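Local atomic coordinates of flavin adenine dinucleotide synthase (Saccharomyces cerevisiae, PDB entry 2WSI), a protein that catalyses the transfer of an adenylyl group from ATP to flavin mononucleotide, forming the coenzyme flavin adenine dinucleotide and diphosphate. Residues I26-T37 with L194-F205; Q109-E117 with F221-S230. One frame throughout, in Å; residues are numbered along the deposited sequence.

The two contacts lie on opposite sides of the centre of the single chain, their centres about 25 Å apart, and do not touch each other. Their segments alternate along the sequence: 26-37, 109-117, 194-205, then 221-230. The protein belongs to the PAPS reductase family, and its mixed sheet has five adjacent parallel strands and one antiparallel edge strand, 178-180; helix 25-45 precedes strand 56-59 in the chain. Interaction 1 packs that helix against the start of helix 199-209, whereas interaction 2 joins the entry to helix 114-126 to a loop that follows helix 215-218. The side chains of L194 and T112 come within about 7 Å and 6 Å of the bound FAD, so both contacts border its site.

Interaction 1: residues I26-T37 with L194-F205; sequences IIASTQEAIRLT and LLHWDLTNIWSF
Helix 26-37 crosses helix 199-205 almost at right angles (-91°), with the axes 9.1 Å apart at closest approach and T30 facing N201 where the backbones come nearest. The side chain of N201 enters the hollow between I26, S29, T30 and A33 as a knob into a hole. Nearer the start of helix 26-37, I26 CG2 rests on S204 CB at 3.7 Å, and the hydroxyl of S204 is hydrogen-bonded to E250 and Y17.

The indole of W197 packs farther along helix 26-37. A33 CB lies over one face, 3.7 Å from the centroid of the five-membered ring in a CH-pi contact, while L194 CD1 covers the opposite face. At the ring edge W197 NE1 donates to T37 OG1 (2.9 Å, 145°), tilted slightly from the ring plane, and makes a weak second bond to A33 O. T37 OG1 sits beside its own backbone N (chi1 -65°), which turns it to the indole; the same oxygen bonds to P193 O. I34 CG1 crosses obliquely at W197 CZ2 (3.7 Å), and its CD1 continues to F205 CD1 (3.6 Å).

Toward the helix start, D198 is the N-cap: its OD1 takes N201 N nearly head-on at 3.0 Å and T200 OG1 from above the carboxylate plane. A water bridges D198 OD2 to S29 OG. The contact thus combines apolar packing on both faces of W197 with a buried N-H bond to T37 and water-mediated links on the S29 and D198 side, and the capping carboxylate probably interacts favourably with the dipole of helix 199-205.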
loop_
_atom_site.group_PDB
_atom_site.type_symbol
_atom_site.label_atom_id
_atom_site.label_comp_id
_atom_site.label_asym_id
_atom_site.label_seq_id
_atom_site.Cartn_x
_atom_site.Cartn_y
_atom_site.Cartn_z
ATOM N N ILE A 26 12.908 -4.017 -14.657
ATOM C CA ILE A 26 12.062 -3.854 -13.483
ATOM C C ILE A 26 11.979 -2.379 -13.124
ATOM O O ILE A 26 10.878 -1.849 -12.939
ATOM C CB ILE A 26 12.567 -4.677 -12.294
ATOM C CG1 ILE A 26 12.273 -6.160 -12.506
ATOM C CG2 ILE A 26 11.885 -4.243 -10.979
ATOM C CD1 ILE A 26 13.080 -7.005 -11.562
ATOM N N ILE A 27 13.126 -1.709 -13.062
ATOM C CA ILE A 27 13.132 -0.303 -12.690
ATOM C C ILE A 27 12.372 0.512 -13.706
ATOM O O ILE A 27 11.565 1.366 -13.329
ATOM C CB ILE A 27 14.551 0.296 -12.520
ATOM C CG1 ILE A 27 15.315 -0.412 -11.393
ATOM C CG2 ILE A 27 14.460 1.795 -12.184
ATOM C CD1 ILE A 27 14.478 -0.688 -10.187
ATOM N N ALA A 28 12.610 0.267 -14.992
ATOM C CA ALA A 28 11.946 1.068 -16.034
ATOM C C ALA A 28 10.433 0.827 -16.026
ATOM O O ALA A 28 9.648 1.743 -16.214
ATOM C CB ALA A 28 12.531 0.751 -17.423
ATOM N N SER A 29 10.040 -0.426 -15.840
ATOM C CA SER A 29 8.632 -0.767 -15.727
ATOM C C SER A 29 7.973 -0.031 -14.543
ATOM O O SER A 29 6.843 0.431 -14.630
ATOM C CB SER A 29 8.504 -2.259 -15.491
ATOM O OG SER A 29 7.187 -2.581 -15.165
ATOM N N THR A 30 8.690 0.034 -13.437
ATOM C CA THR A 30 8.150 0.637 -12.210
ATOM C C THR A 30 8.095 2.162 -12.339
ATOM O O THR A 30 7.188 2.807 -11.825
ATOM C CB THR A 30 8.981 0.210 -11.005
ATOM O OG1 THR A 30 9.005 -1.230 -10.926
ATOM C CG2 THR A 30 8.378 0.807 -9.673
ATOM N N GLN A 31 9.035 2.738 -13.074
ATOM C CA GLN A 31 8.992 4.171 -13.348
ATOM C C GLN A 31 7.770 4.498 -14.168
ATOM O O GLN A 31 7.086 5.480 -13.889
ATOM C CB GLN A 31 10.269 4.631 -14.053
ATOM C CG GLN A 31 11.478 4.626 -13.111
ATOM C CD GLN A 31 12.795 4.837 -13.852
ATOM O OE1 GLN A 31 12.913 4.501 -15.032
ATOM N NE2 GLN A 31 13.784 5.381 -13.158
ATOM N N GLU A 32 7.464 3.659 -15.151
ATOM C CA GLU A 32 6.245 3.849 -15.919
ATOM C C GLU A 32 4.970 3.675 -15.076
ATOM O O GLU A 32 3.997 4.415 -15.267
ATOM C CB GLU A 32 6.156 2.871 -17.083
ATOM C CG GLU A 32 4.832 2.991 -17.828
ATOM C CD GLU A 32 4.706 2.001 -18.981
ATOM O OE1 GLU A 32 4.510 0.793 -18.706
ATOM O OE2 GLU A 32 4.788 2.432 -20.160
ATOM N N ALA A 33 4.936 2.666 -14.208
ATOM C CA ALA A 33 3.748 2.464 -13.370
ATOM C C ALA A 33 3.530 3.678 -12.440
ATOM O O ALA A 33 2.381 4.069 -12.143
ATOM C CB ALA A 33 3.891 1.191 -12.564
ATOM N N ILE A 34 4.631 4.239 -11.959
ATOM C CA ILE A 34 4.579 5.439 -11.122
ATOM C C ILE A 34 3.982 6.603 -11.910
ATOM O O ILE A 34 3.064 7.297 -11.449
ATOM C CB ILE A 34 5.975 5.822 -10.607
ATOM C CG1 ILE A 34 6.419 4.843 -9.503
ATOM C CG2 ILE A 34 5.993 7.232 -10.009
ATOM C CD1 ILE A 34 7.881 4.975 -9.153
ATOM N N ARG A 35 4.483 6.823 -13.116
ATOM C CA ARG A 35 3.974 7.943 -13.908
ATOM C C ARG A 35 2.502 7.851 -14.216
ATOM O O ARG A 35 1.789 8.852 -14.172
ATOM C CB ARG A 35 4.773 8.099 -15.192
ATOM C CG ARG A 35 6.062 8.852 -14.922
ATOM C CD ARG A 35 6.751 9.209 -16.219
ATOM N NE ARG A 35 7.544 8.072 -16.639
ATOM C CZ ARG A 35 8.845 7.977 -16.416
ATOM N NH1 ARG A 35 9.481 8.980 -15.830
ATOM N NH2 ARG A 35 9.510 6.906 -16.813
ATOM N N LEU A 36 2.022 6.652 -14.505
ATOM C CA LEU A 36 0.604 6.499 -14.781
ATOM C C LEU A 36 -0.261 6.715 -13.525
ATOM O O LEU A 36 -1.280 7.379 -13.579
ATOM C CB LEU A 36 0.336 5.109 -15.321
ATOM C CG LEU A 36 -1.125 4.830 -15.637
ATOM C CD1 LEU A 36 -1.688 5.827 -16.678
ATOM C CD2 LEU A 36 -1.202 3.391 -16.136
ATOM N N THR A 37 0.107 6.079 -12.421
ATOM C CA THR A 37 -0.623 6.295 -11.165
ATOM C C THR A 37 -0.685 7.792 -10.812
ATOM O O THR A 37 -1.746 8.315 -10.435
ATOM C CB THR A 37 0.017 5.503 -10.024
ATOM O OG1 THR A 37 -0.114 4.096 -10.279
ATOM C CG2 THR A 37 -0.654 5.829 -8.694
ATOM N N LEU A 194 -3.770 2.104 -8.620
ATOM C CA LEU A 194 -2.681 1.124 -8.589
ATOM C C LEU A 194 -2.962 -0.082 -9.486
ATOM O O LEU A 194 -2.228 -1.072 -9.469
ATOM C CB LEU A 194 -2.457 0.632 -7.139
ATOM C CG LEU A 194 -1.001 0.298 -6.804
ATOM C CD1 LEU A 194 -0.162 1.541 -6.794
ATOM C CD2 LEU A 194 -0.863 -0.431 -5.451
ATOM N N LEU A 195 -4.044 -0.030 -10.251
ATOM C CA LEU A 195 -4.527 -1.235 -10.905
ATOM C C LEU A 195 -3.524 -1.911 -11.849
ATOM O O LEU A 195 -3.583 -3.118 -12.021
ATOM C CB LEU A 195 -5.797 -0.952 -11.709
ATOM C CG LEU A 195 -7.087 -0.907 -10.900
ATOM C CD1 LEU A 195 -8.244 -0.558 -11.838
ATOM C CD2 LEU A 195 -7.333 -2.254 -10.162
ATOM N N HIS A 196 -2.629 -1.150 -12.463
ATOM C CA HIS A 196 -1.691 -1.745 -13.437
ATOM C C HIS A 196 -0.334 -2.122 -12.832
ATOM O O HIS A 196 0.587 -2.524 -13.548
ATOM C CB HIS A 196 -1.500 -0.789 -14.617
ATOM C CG HIS A 196 -2.789 -0.357 -15.238
ATOM N ND1 HIS A 196 -3.704 -1.258 -15.742
ATOM C CD2 HIS A 196 -3.353 0.868 -15.371
ATOM C CE1 HIS A 196 -4.764 -0.606 -16.188
ATOM N NE2 HIS A 196 -4.566 0.685 -15.992
ATOM N N TRP A 197 -0.200 -2.022 -11.510
ATOM C CA TRP A 197 1.044 -2.431 -10.868
ATOM C C TRP A 197 1.177 -3.948 -10.785
ATOM O O TRP A 197 0.238 -4.659 -10.395
ATOM C CB TRP A 197 1.114 -1.819 -9.443
ATOM C CG TRP A 197 1.548 -0.416 -9.497
ATOM C CD1 TRP A 197 0.886 0.634 -10.082
ATOM C CD2 TRP A 197 2.733 0.129 -8.914
ATOM N NE1 TRP A 197 1.605 1.803 -9.901
ATOM C CE2 TRP A 197 2.736 1.513 -9.183
ATOM C CE3 TRP A 197 3.790 -0.421 -8.164
ATOM C CZ2 TRP A 197 3.760 2.339 -8.774
ATOM C CZ3 TRP A 197 4.788 0.396 -7.751
ATOM C CH2 TRP A 197 4.769 1.773 -8.043
ATOM N N ASP A 198 2.345 -4.473 -11.110
ATOM C CA ASP A 198 2.562 -5.888 -10.845
ATOM C C ASP A 198 3.451 -6.088 -9.635
ATOM O O ASP A 198 3.943 -5.120 -9.018
ATOM C CB ASP A 198 3.089 -6.641 -12.081
ATOM C CG ASP A 198 4.477 -6.210 -12.503
ATOM O OD1 ASP A 198 5.306 -5.791 -11.651
ATOM O OD2 ASP A 198 4.745 -6.301 -13.724
ATOM N N LEU A 199 3.623 -7.352 -9.259
ATOM C CA LEU A 199 4.261 -7.677 -7.987
ATOM C C LEU A 199 5.706 -7.173 -7.963
ATOM O O LEU A 199 6.192 -6.670 -6.952
ATOM C CB LEU A 199 4.188 -9.182 -7.746
ATOM C CG LEU A 199 4.803 -9.680 -6.441
ATOM C CD1 LEU A 199 4.235 -8.899 -5.235
ATOM C CD2 LEU A 199 4.540 -11.205 -6.308
ATOM N N THR A 200 6.400 -7.274 -9.086
ATOM C CA THR A 200 7.782 -6.798 -9.112
ATOM C C THR A 200 7.856 -5.275 -8.924
ATOM O O THR A 200 8.804 -4.774 -8.315
ATOM C CB THR A 200 8.521 -7.191 -10.441
ATOM O OG1 THR A 200 7.839 -6.619 -11.553
ATOM C CG2 THR A 200 8.529 -8.696 -10.617
ATOM N N ASN A 201 6.889 -4.544 -9.474
ATOM C CA ASN A 201 6.874 -3.093 -9.312
ATOM C C ASN A 201 6.665 -2.762 -7.832
ATOM O O ASN A 201 7.300 -1.859 -7.303
ATOM C CB ASN A 201 5.739 -2.447 -10.079
ATOM C CG ASN A 201 5.814 -2.669 -11.592
ATOM O OD1 ASN A 201 6.856 -2.542 -12.258
ATOM N ND2 ASN A 201 4.676 -2.967 -12.139
ATOM N N ILE A 202 5.791 -3.519 -7.175
ATOM C CA ILE A 202 5.452 -3.228 -5.784
ATOM C C ILE A 202 6.721 -3.371 -4.919
ATOM O O ILE A 202 7.106 -2.444 -4.204
ATOM C CB ILE A 202 4.320 -4.150 -5.291
ATOM C CG1 ILE A 202 2.986 -3.767 -5.976
ATOM C CG2 ILE A 202 4.204 -4.057 -3.750
ATOM C CD1 ILE A 202 2.462 -2.339 -5.548
ATOM N N TRP A 203 7.407 -4.509 -5.019
ATOM C CA TRP A 203 8.582 -4.715 -4.181
ATOM C C TRP A 203 9.718 -3.753 -4.546
ATOM O O TRP A 203 10.426 -3.256 -3.669
ATOM C CB TRP A 203 9.134 -6.136 -4.302
ATOM C CG TRP A 203 8.285 -7.261 -3.777
ATOM C CD1 TRP A 203 7.969 -8.407 -4.443
ATOM C CD2 TRP A 203 7.693 -7.383 -2.469
ATOM N NE1 TRP A 203 7.205 -9.231 -3.635
ATOM C CE2 TRP A 203 7.027 -8.629 -2.425
ATOM C CE3 TRP A 203 7.669 -6.574 -1.336
ATOM C CZ2 TRP A 203 6.334 -9.071 -1.291
ATOM C CZ3 TRP A 203 6.961 -7.025 -0.199
ATOM C CH2 TRP A 203 6.302 -8.244 -0.204
ATOM N N SER A 204 9.924 -3.523 -5.837
ATOM C CA SER A 204 11.025 -2.663 -6.243
ATOM C C SER A 204 10.840 -1.276 -5.638
ATOM O O SER A 204 11.784 -0.714 -5.097
ATOM C CB SER A 204 11.126 -2.526 -7.757
ATOM O OG SER A 204 12.100 -1.554 -8.065
ATOM N N PHE A 205 9.631 -0.724 -5.746
ATOM C CA PHE A 205 9.384 0.610 -5.192
ATOM C C PHE A 205 9.408 0.607 -3.657
ATOM O O PHE A 205 10.022 1.468 -3.026
ATOM C CB PHE A 205 8.057 1.175 -5.715
ATOM C CG PHE A 205 7.802 2.587 -5.269
ATOM C CD1 PHE A 205 8.501 3.641 -5.833
ATOM C CD2 PHE A 205 6.901 2.857 -4.240
ATOM C CE1 PHE A 205 8.287 4.949 -5.427
ATOM C CE2 PHE A 205 6.676 4.160 -3.823
ATOM C CZ PHE A 205 7.370 5.216 -4.426
HETATM O O HOH W 1 3.799 -2.859 -14.580
HETATM O O HOH W 2 6.207 -5.328 -15.685
HETATM O O HOH W 3 8.112 -5.749 -14.156
#

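Interaction 2: residues Q109-E117 with F221-S230; sequences QEETFPTLE and FTSIGGINNS. With SO4 (sulfate ion), chain B.
The ring of F113 is wedged into the bend of the loop 221-230. I227 CA lies over one face, 4.1 Å from the ring centroid in a CH-pi contact, and I227 CG1 reaches F113 CD1 at 3.8 Å. S230 OG comes to the rim at F113 CE2, near the ring plane, and I224 CG2 meets F113 CD2 obliquely at 3.9 Å. F221 approaches F113 CZ, its ring plane turned 82° from that of F113. F113 CG stands anti to its carbonyl carbon (chi1 -72°), which directs the ring into this bend. An alanine here is likely to open a gap between I224, I227 and F221, leaving their side chains less firmly placed.

The backbones are joined by I227 N donating to E111 O (2.7 Å, 155°) in the carbonyl plane, and a water links F113 N with G225 O. G226 O, grasped from opposite faces by S230 OG and N229 N, holds the loop's bend.

The looser, solvent-facing side lies at E111 and the exposed N228. There the bent E111 chain crosses N228 at about a right angle, E111 CG 3.5 Å from N228 OD1. Earlier in the loop, I224 N donates to a sulfate ion, probably from the crystallisation liquor, also held by K64 and Y217. Helix 274-279 touches F113, P114 and I227, and L216 of helix 215-218 packs on F113 and I224, setting the start of helix 114-126 between these neighbours.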
loop_
_atom_site.group_PDB
_atom_site.type_symbol
_atom_site.label_atom_id
_atom_site.label_comp_id
_atom_site.label_asym_id
_atom_site.label_seq_id
_atom_site.Cartn_x
_atom_site.Cartn_y
_atom_site.Cartn_z
ATOM N N GLN A 109 -10.921 -6.222 12.003
ATOM C CA GLN A 109 -11.766 -7.406 12.141
ATOM C C GLN A 109 -11.223 -8.333 13.230
ATOM O O GLN A 109 -10.099 -8.157 13.689
ATOM C CB GLN A 109 -11.868 -8.105 10.787
ATOM C CG GLN A 109 -12.156 -7.099 9.658
ATOM C CD GLN A 109 -12.162 -7.731 8.267
ATOM O OE1 GLN A 109 -11.109 -7.977 7.673
ATOM N NE2 GLN A 109 -13.353 -7.983 7.741
ATOM N N GLU A 110 -12.017 -9.313 13.658
ATOM C CA GLU A 110 -11.586 -10.191 14.748
ATOM C C GLU A 110 -10.370 -10.998 14.328
ATOM O O GLU A 110 -9.495 -11.287 15.149
ATOM C CB GLU A 110 -12.705 -11.137 15.209
ATOM C CG GLU A 110 -13.600 -10.569 16.316
ATOM C CD GLU A 110 -12.919 -10.515 17.688
ATOM O OE1 GLU A 110 -11.866 -11.170 17.890
ATOM O OE2 GLU A 110 -13.455 -9.813 18.576
ATOM N N GLU A 111 -10.300 -11.350 13.050
ATOM C CA GLU A 111 -9.193 -12.173 12.566
ATOM C C GLU A 111 -7.981 -11.363 12.094
ATOM O O GLU A 111 -7.067 -11.908 11.492
ATOM C CB GLU A 111 -9.690 -13.097 11.449
ATOM C CG GLU A 111 -10.760 -14.066 11.948
ATOM C CD GLU A 111 -10.295 -14.858 13.162
ATOM O OE1 GLU A 111 -9.210 -15.482 13.097
ATOM O OE2 GLU A 111 -11.007 -14.855 14.186
ATOM N N THR A 112 -7.959 -10.068 12.384
ATOM C CA THR A 112 -6.849 -9.214 11.935
ATOM C C THR A 112 -5.582 -9.536 12.728
ATOM O O THR A 112 -5.623 -9.644 13.943
ATOM C CB THR A 112 -7.246 -7.711 12.075
ATOM O OG1 THR A 112 -8.374 -7.459 11.234
ATOM C CG2 THR A 112 -6.109 -6.777 11.685
ATOM N N PHE A 113 -4.452 -9.734 12.056
ATOM C CA PHE A 113 -3.194 -9.988 12.785
ATOM C C PHE A 113 -2.846 -8.806 13.663
ATOM O O PHE A 113 -2.839 -7.695 13.181
ATOM C CB PHE A 113 -2.012 -10.154 11.839
ATOM C CG PHE A 113 -2.012 -11.438 11.076
ATOM C CD1 PHE A 113 -1.484 -12.591 11.653
ATOM C CD2 PHE A 113 -2.490 -11.483 9.768
ATOM C CE1 PHE A 113 -1.470 -13.795 10.957
ATOM C CE2 PHE A 113 -2.479 -12.686 9.049
ATOM C CZ PHE A 113 -1.957 -13.841 9.647
ATOM N N PRO A 114 -2.482 -9.047 14.934
ATOM C CA PRO A 114 -2.004 -7.957 15.809
ATOM C C PRO A 114 -0.775 -7.234 15.251
ATOM O O PRO A 114 -0.618 -6.043 15.447
ATOM C CB PRO A 114 -1.627 -8.668 17.111
ATOM C CG PRO A 114 -2.245 -10.029 17.041
ATOM C CD PRO A 114 -2.533 -10.356 15.613
ATOM N N THR A 115 0.101 -7.958 14.569
ATOM C CA THR A 115 1.280 -7.350 13.984
ATOM C C THR A 115 0.864 -6.268 12.981
ATOM O O THR A 115 1.518 -5.230 12.873
ATOM C CB THR A 115 2.139 -8.404 13.239
ATOM O OG1 THR A 115 2.647 -9.375 14.176
ATOM C CG2 THR A 115 3.305 -7.718 12.530
ATOM N N LEU A 116 -0.211 -6.546 12.240
ATOM C CA LEU A 116 -0.710 -5.636 11.202
ATOM C C LEU A 116 -1.437 -4.466 11.864
ATOM O O LEU A 116 -1.252 -3.331 11.479
ATOM C CB LEU A 116 -1.670 -6.364 10.246
ATOM C CG LEU A 116 -2.159 -5.463 9.110
ATOM C CD1 LEU A 116 -1.041 -5.246 8.104
ATOM C CD2 LEU A 116 -3.406 -6.001 8.434
ATOM N N GLU A 117 -2.276 -4.750 12.846
ATOM C CA GLU A 117 -2.930 -3.672 13.601
ATOM C C GLU A 117 -1.893 -2.696 14.142
ATOM O O GLU A 117 -2.042 -1.471 14.035
ATOM C CB GLU A 117 -3.742 -4.245 14.772
ATOM C CG GLU A 117 -5.116 -4.788 14.383
ATOM C CD GLU A 117 -5.726 -5.689 15.464
ATOM O OE1 GLU A 117 -4.974 -6.067 16.398
ATOM O OE2 GLU A 117 -6.941 -6.035 15.374
ATOM N N PHE A 221 5.196 -14.009 4.237
ATOM C CA PHE A 221 3.918 -13.638 3.657
ATOM C C PHE A 221 4.151 -12.895 2.342
ATOM O O PHE A 221 5.089 -12.097 2.240
ATOM C CB PHE A 221 3.097 -12.763 4.634
ATOM C CG PHE A 221 2.510 -13.543 5.796
ATOM C CD1 PHE A 221 1.156 -13.858 5.830
ATOM C CD2 PHE A 221 3.315 -13.985 6.826
ATOM C CE1 PHE A 221 0.620 -14.585 6.885
ATOM C CE2 PHE A 221 2.778 -14.705 7.877
ATOM C CZ PHE A 221 1.438 -15.007 7.904
ATOM N N THR A 222 3.299 -13.149 1.345
ATOM C CA THR A 222 3.285 -12.338 0.121
ATOM C C THR A 222 1.930 -11.654 -0.058
ATOM O O THR A 222 1.715 -10.863 -0.967
ATOM C CB THR A 222 3.560 -13.201 -1.123
ATOM O OG1 THR A 222 2.570 -14.242 -1.194
ATOM C CG2 THR A 222 4.965 -13.775 -1.060
ATOM N N SER A 223 1.001 -12.015 0.797
ATOM C CA SER A 223 -0.348 -11.470 0.745
ATOM C C SER A 223 -0.856 -11.603 2.167
ATOM O O SER A 223 -0.683 -12.661 2.782
ATOM C CB SER A 223 -1.207 -12.313 -0.209
ATOM O OG SER A 223 -2.528 -11.813 -0.295
ATOM N N ILE A 224 -1.456 -10.555 2.714
ATOM C CA ILE A 224 -1.913 -10.629 4.099
ATOM C C ILE A 224 -3.435 -10.600 4.165
ATOM O O ILE A 224 -4.077 -9.674 3.665
ATOM C CB ILE A 224 -1.326 -9.495 4.985
ATOM C CG1 ILE A 224 0.205 -9.555 4.997
ATOM C CG2 ILE A 224 -1.853 -9.623 6.408
ATOM C CD1 ILE A 224 0.877 -8.305 5.658
ATOM N N GLY A 225 -3.996 -11.650 4.752
ATOM C CA GLY A 225 -5.421 -11.729 5.003
ATOM C C GLY A 225 -5.603 -11.694 6.508
ATOM O O GLY A 225 -5.024 -10.841 7.188
ATOM N N GLY A 226 -6.392 -12.618 7.030
ATOM C CA GLY A 226 -6.588 -12.724 8.462
ATOM C C GLY A 226 -5.863 -13.923 9.035
ATOM O O GLY A 226 -5.267 -14.724 8.308
ATOM N N ILE A 227 -5.932 -14.058 10.353
ATOM C CA ILE A 227 -5.170 -15.068 11.068
ATOM C C ILE A 227 -5.508 -16.462 10.539
ATOM O O ILE A 227 -4.673 -17.365 10.530
ATOM C CB ILE A 227 -5.490 -15.014 12.576
ATOM C CG1 ILE A 227 -4.691 -13.899 13.249
ATOM C CG2 ILE A 227 -5.176 -16.343 13.238
ATOM C CD1 ILE A 227 -5.270 -13.440 14.568
ATOM N N ASN A 228 -6.741 -16.621 10.082
ATOM C CA ASN A 228 -7.226 -17.939 9.715
ATOM C C ASN A 228 -7.195 -18.221 8.217
ATOM O O ASN A 228 -7.352 -19.371 7.815
ATOM C CB ASN A 228 -8.647 -18.136 10.240
ATOM C CG ASN A 228 -9.621 -17.114 9.685
ATOM O OD1 ASN A 228 -9.251 -15.975 9.392
ATOM N ND2 ASN A 228 -10.876 -17.516 9.548
ATOM N N ASN A 229 -7.005 -17.193 7.390
ATOM C CA ASN A 229 -7.082 -17.383 5.946
ATOM C C ASN A 229 -5.807 -17.009 5.179
ATOM O O ASN A 229 -5.851 -16.836 3.950
ATOM C CB ASN A 229 -8.298 -16.634 5.375
ATOM C CG ASN A 229 -8.145 -15.121 5.422
ATOM O OD1 ASN A 229 -7.079 -14.579 5.133
ATOM N ND2 ASN A 229 -9.230 -14.430 5.757
ATOM N N SER A 230 -4.679 -16.885 5.886
ATOM C CA SER A 230 -3.416 -16.541 5.218
ATOM C C SER A 230 -2.179 -17.008 5.984
ATOM O O SER A 230 -2.123 -16.946 7.204
ATOM C CB SER A 230 -3.335 -15.036 4.943
ATOM O OG SER A 230 -3.209 -14.301 6.146
HETATM S S SO4 B . -1.326 -7.467 0.411
HETATM O O1 SO4 B . -2.542 -8.240 0.583
HETATM O O2 SO4 B . -1.507 -6.184 1.082
HETATM O O3 SO4 B . -0.219 -8.199 1.028
HETATM O O4 SO4 B . -1.118 -7.170 -1.001
HETATM O O HOH W 4 -4.833 -9.003 9.172
#